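Local coordinates for FBP protein (Leishmania major, PDB 5OEZ) that probably catalyses, with magnesium as cofactor, the hydrolysis of fructose 1,6-bisphosphate to fructose 6-phosphate and phosphate, at residues S175-V180 with G197-T202; D234-N239 with V328-A333. One frame throughout, in Å; residues are numbered along the deposited sequence.

Contact 1. Residues S175-V180 with G197-T202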
# COMPACT_ATOMS: atom_id res chain seq x y z
N SER C 175 -9.32 10.92 2.50
CA SER C 175 -9.39 9.44 2.46
C SER C 175 -8.98 8.92 1.09
O SER C 175 -8.43 7.85 0.98
CB SER C 175 -10.77 8.91 2.88
OG SER C 175 -11.81 9.75 2.42
N ALA C 176 -9.25 9.72 0.06
CA ALA C 176 -8.59 9.58 -1.22
C ALA C 176 -7.68 10.80 -1.41
O ALA C 176 -7.82 11.80 -0.72
CB ALA C 176 -9.61 9.51 -2.33
N THR C 177 -6.76 10.70 -2.36
CA THR C 177 -5.90 11.80 -2.76
C THR C 177 -6.33 12.21 -4.18
O THR C 177 -6.24 11.40 -5.10
CB THR C 177 -4.44 11.38 -2.74
OG1 THR C 177 -4.14 10.82 -1.46
CG2 THR C 177 -3.51 12.55 -3.02
N ASN C 178 -6.84 13.44 -4.32
CA ASN C 178 -7.32 13.97 -5.58
C ASN C 178 -6.38 15.01 -6.10
O ASN C 178 -5.72 15.68 -5.33
CB ASN C 178 -8.65 14.62 -5.40
CG ASN C 178 -9.71 13.64 -4.96
OD1 ASN C 178 -10.37 13.82 -3.93
ND2 ASN C 178 -9.90 12.60 -5.75
N LEU C 179 -6.30 15.10 -7.42
CA LEU C 179 -5.55 16.13 -8.10
C LEU C 179 -6.45 16.73 -9.14
O LEU C 179 -6.95 16.03 -10.01
CB LEU C 179 -4.28 15.55 -8.73
CG LEU C 179 -3.19 16.56 -9.10
CD1 LEU C 179 -1.83 15.89 -9.04
CD2 LEU C 179 -3.42 17.17 -10.47
N VAL C 180 -6.68 18.04 -9.04
CA VAL C 180 -7.60 18.75 -9.93
C VAL C 180 -6.77 19.79 -10.65
O VAL C 180 -5.97 20.49 -10.03
CB VAL C 180 -8.73 19.38 -9.10
CG1 VAL C 180 -9.66 20.23 -9.95
CG2 VAL C 180 -9.52 18.29 -8.39
N GLY C 197 0.72 3.80 -7.98
CA GLY C 197 1.31 5.12 -7.84
C GLY C 197 1.15 6.03 -9.04
O GLY C 197 2.11 6.63 -9.51
N GLU C 198 -0.06 6.09 -9.56
CA GLU C 198 -0.38 6.96 -10.70
C GLU C 198 -1.70 7.64 -10.39
O GLU C 198 -2.58 7.06 -9.77
CB GLU C 198 -0.50 6.16 -12.00
CG GLU C 198 0.78 5.46 -12.47
CD GLU C 198 1.80 6.36 -13.15
OE1 GLU C 198 1.46 7.50 -13.53
OE2 GLU C 198 2.95 5.90 -13.34
N PHE C 199 -1.83 8.86 -10.89
CA PHE C 199 -3.08 9.58 -10.89
C PHE C 199 -3.89 9.14 -12.09
O PHE C 199 -3.39 9.14 -13.20
CB PHE C 199 -2.81 11.08 -10.90
CG PHE C 199 -2.35 11.59 -9.57
CD1 PHE C 199 -3.28 11.89 -8.58
CD2 PHE C 199 -1.00 11.71 -9.29
CE1 PHE C 199 -2.88 12.33 -7.34
CE2 PHE C 199 -0.59 12.13 -8.04
CZ PHE C 199 -1.53 12.44 -7.07
N ILE C 200 -5.14 8.76 -11.84
CA ILE C 200 -6.05 8.19 -12.82
C ILE C 200 -7.16 9.20 -13.00
O ILE C 200 -7.58 9.84 -12.03
CB ILE C 200 -6.64 6.85 -12.27
CG1 ILE C 200 -5.53 5.82 -12.02
CG2 ILE C 200 -7.70 6.27 -13.19
CD1 ILE C 200 -4.61 5.55 -13.21
N LEU C 201 -7.66 9.33 -14.22
CA LEU C 201 -8.74 10.25 -14.51
C LEU C 201 -10.05 9.70 -13.95
O LEU C 201 -10.44 8.57 -14.27
CB LEU C 201 -8.86 10.46 -16.03
CG LEU C 201 -10.00 11.35 -16.54
CD1 LEU C 201 -9.87 12.77 -16.03
CD2 LEU C 201 -10.02 11.34 -18.06
N THR C 202 -10.73 10.50 -13.13
CA THR C 202 -12.00 10.10 -12.49
C THR C 202 -13.17 11.08 -12.63
O THR C 202 -14.32 10.66 -12.57
CB THR C 202 -11.77 9.78 -10.99
OG1 THR C 202 -11.07 10.87 -10.36
CG2 THR C 202 -10.95 8.49 -10.82
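Leu-179 and Phe-199 meet in a buried CH-pi contact near one edge, within this chain, of the large mixed beta-sheet of the class 1 fructose-1,6-bisphosphatase fold. Their strands, 177-182 and 198-203, are next-but-one neighbours: strand 187-193 is placed between them and runs antiparallel to both, so the two are parallel in sense and approach through side chains. The closest pair of backbone positions is Leu-179 CA to Phe-199 CA, at 7.5 Å.

Methyl CD1 of Leu-179 sits over the centre of the Phe-199 ring, 3.9 Å from its centroid and only 8° off the ring normal, so its hydrogens can meet the pi cloud of that face. The leucine reaches across the ring because CG is anti to the backbone N (chi1 -162°), which carries the branch forward while CB stands above the ring plane but just outside the CD1-CE1 bond; Leu-179 CB lies 3.8 Å from Phe-199 CE1. Leucine suits this place because its wholly apolar chain can set a terminal methyl over the ring while CB packs by its rim, and phenylalanine brings that surface without a polar group to satisfy.

Helix 27-47 packs against the same cluster: Gln-36, Val-39 and Lys-40 touch the phenylalanine, while Leu-192 of the intervening strand touches it as well. The segments also lie at subunit boundaries. Glu-198 OE2 makes a salt bridge to Lys-40 NZ of the third subunit, and Ala-176 O accepts a hydrogen bond from Asn-129 ND2 of the second.

Thr-177 adds a smaller touch at the CE1 corner of the ring, where its carbonyl O approaches Phe-199 CE1 obliquely at 4.1 Å and its methyl CG2 stands 4.4 Å from the same Phe-199 CE1.

Contact 2. Residues D234-N239 with V328-A333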
# COMPACT_ATOMS: atom_id res chain seq x y z
N ASP C 234 -27.12 36.93 7.08
CA ASP C 234 -28.43 36.92 7.74
C ASP C 234 -29.55 36.50 6.77
O ASP C 234 -30.46 35.76 7.15
CB ASP C 234 -28.74 38.28 8.38
CG ASP C 234 -27.85 38.60 9.60
OD1 ASP C 234 -26.99 37.77 10.00
OD2 ASP C 234 -28.00 39.71 10.16
N TYR C 235 -29.46 36.95 5.53
CA TYR C 235 -30.44 36.61 4.51
C TYR C 235 -30.42 35.10 4.21
O TYR C 235 -31.47 34.48 4.19
CB TYR C 235 -30.19 37.40 3.23
CG TYR C 235 -31.13 37.04 2.11
CD1 TYR C 235 -32.41 37.61 2.04
CD2 TYR C 235 -30.76 36.11 1.12
CE1 TYR C 235 -33.28 37.27 1.00
CE2 TYR C 235 -31.64 35.75 0.09
CZ TYR C 235 -32.89 36.33 0.03
OH TYR C 235 -33.76 35.99 -0.96
N LEU C 236 -29.24 34.52 3.98
CA LEU C 236 -29.10 33.08 3.78
C LEU C 236 -29.79 32.26 4.89
O LEU C 236 -30.47 31.29 4.60
CB LEU C 236 -27.64 32.65 3.71
CG LEU C 236 -26.75 33.21 2.60
CD1 LEU C 236 -25.43 32.45 2.60
CD2 LEU C 236 -27.40 33.15 1.22
N LYS C 237 -29.68 32.71 6.13
CA LYS C 237 -30.32 32.04 7.26
C LYS C 237 -31.80 32.31 7.46
O LYS C 237 -32.50 31.47 8.03
CB LYS C 237 -29.66 32.48 8.53
CG LYS C 237 -28.18 32.20 8.60
CD LYS C 237 -27.75 32.63 9.97
CE LYS C 237 -26.26 32.54 10.12
NZ LYS C 237 -25.96 32.67 11.56
N MET C 238 -32.27 33.50 7.10
CA MET C 238 -33.61 33.94 7.52
C MET C 238 -34.60 34.24 6.41
O MET C 238 -35.75 34.49 6.70
CB MET C 238 -33.50 35.14 8.46
CG MET C 238 -33.03 34.76 9.87
SD MET C 238 -32.87 36.15 11.01
CE MET C 238 -31.65 37.18 10.21
N ASN C 239 -34.19 34.16 5.15
CA ASN C 239 -35.12 34.37 4.04
C ASN C 239 -36.19 33.27 4.01
O ASN C 239 -35.94 32.15 4.44
CB ASN C 239 -34.39 34.45 2.68
CG ASN C 239 -34.00 33.08 2.13
OD1 ASN C 239 -34.72 32.53 1.31
ND2 ASN C 239 -32.88 32.54 2.59
N VAL C 328 -22.63 33.56 -6.10
CA VAL C 328 -21.72 34.72 -6.07
C VAL C 328 -22.44 36.01 -6.49
O VAL C 328 -22.17 37.06 -5.92
CB VAL C 328 -20.45 34.51 -6.92
CG1 VAL C 328 -19.59 35.77 -6.96
CG2 VAL C 328 -19.65 33.37 -6.34
N ASP C 329 -23.34 35.95 -7.48
CA ASP C 329 -24.17 37.13 -7.88
C ASP C 329 -25.07 37.63 -6.73
O ASP C 329 -25.17 38.82 -6.54
CB ASP C 329 -25.07 36.84 -9.10
CG ASP C 329 -24.28 36.64 -10.40
OD1 ASP C 329 -23.10 37.03 -10.48
OD2 ASP C 329 -24.85 36.04 -11.35
N LEU C 330 -25.67 36.71 -5.97
CA LEU C 330 -26.52 37.09 -4.84
C LEU C 330 -25.69 37.80 -3.77
O LEU C 330 -26.11 38.81 -3.24
CB LEU C 330 -27.24 35.87 -4.25
CG LEU C 330 -28.13 36.11 -3.02
CD1 LEU C 330 -29.31 36.96 -3.40
CD2 LEU C 330 -28.60 34.80 -2.39
N CYS C 331 -24.50 37.27 -3.50
CA CYS C 331 -23.55 37.85 -2.56
C CYS C 331 -23.14 39.26 -2.99
O CYS C 331 -23.18 40.19 -2.20
CB CYS C 331 -22.32 36.95 -2.44
SG CYS C 331 -21.03 37.47 -1.30
N MET C 332 -22.78 39.43 -4.25
CA MET C 332 -22.40 40.74 -4.77
C MET C 332 -23.55 41.74 -4.79
O MET C 332 -23.31 42.94 -4.75
CB MET C 332 -21.76 40.61 -6.16
CG MET C 332 -20.37 39.98 -6.16
SD MET C 332 -19.17 40.76 -5.04
CE MET C 332 -19.15 39.62 -3.66
N ALA C 333 -24.79 41.25 -4.87
CA ALA C 333 -25.95 42.13 -4.85
C ALA C 333 -26.10 42.85 -3.52
O ALA C 333 -26.55 43.99 -3.49
CB ALA C 333 -27.22 41.35 -5.18
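The Tyr-235 ring meets Leu-330 obliquely, with the leucine methyl CD2 4.0 Å from Tyr-235 CE2, while Asn-239 CB stands 3.4 Å above the plane of the ring on one face, displaced from the centre. The ring of Phe-334 also meets this tyrosine, their planes inclined at about 50°. The other flat group, the Asn-239 amide, turns back to its own helix: Asn-239 ND2 donates to Tyr-235 O over 2.9 Å, with an N-H...O angle of 160° and the acceptor almost in the amide plane. Asn-239 N binds that carbonyl too, so two donors grip Tyr-235 O where the helix ends. Asparagine fits here because its amide serves both ways: OD1 is hydrogen-bonded to Thr-242 N and to Thr-241 OG1 in the loop that follows.

Helices 227-238 and 325-338 pack together in the C-terminal domain, and Leu-330 reaches from the second to the first. It swings CG away from its own backbone N (chi1 177°), which carries its CD2 methyl out to the tyrosine and also to Leu-236, whose CD2 lies 4.1 Å from Leu-330 CD2. Leucine suits this interface because one apolar methyl can lie against both the ring carbons of tyrosine and a second leucine. The two leucine side chains run alongside each other in opposite senses, and both touch Tyr-244. Farther along the interface, Cys-331 is small enough to settle against Trp-228, Phe-229 and Tyr-232 of helix 227-238.

Overall arrangement
Contacts 1 and 2 follow one another along the chain, and they do not touch: their centres are 34 Å apart and their nearest atoms about 17 Å. Contact 1 belongs to the N-terminal family region and lies by the allosteric AMP site, where the side chain of Leu-179 is about 8 Å from that of Ile-16 and about 9 Å from that of Phe-28. Contact 2 belongs to the C-terminal region, with the sugar-phosphate site at a somewhat greater distance: the Leu-236 side chain is about 11 Å from that of Arg-247 and about 12 Å from that of Tyr-248, both fructose 6-phosphate-binding residues. Neither ligand is bound to this chain.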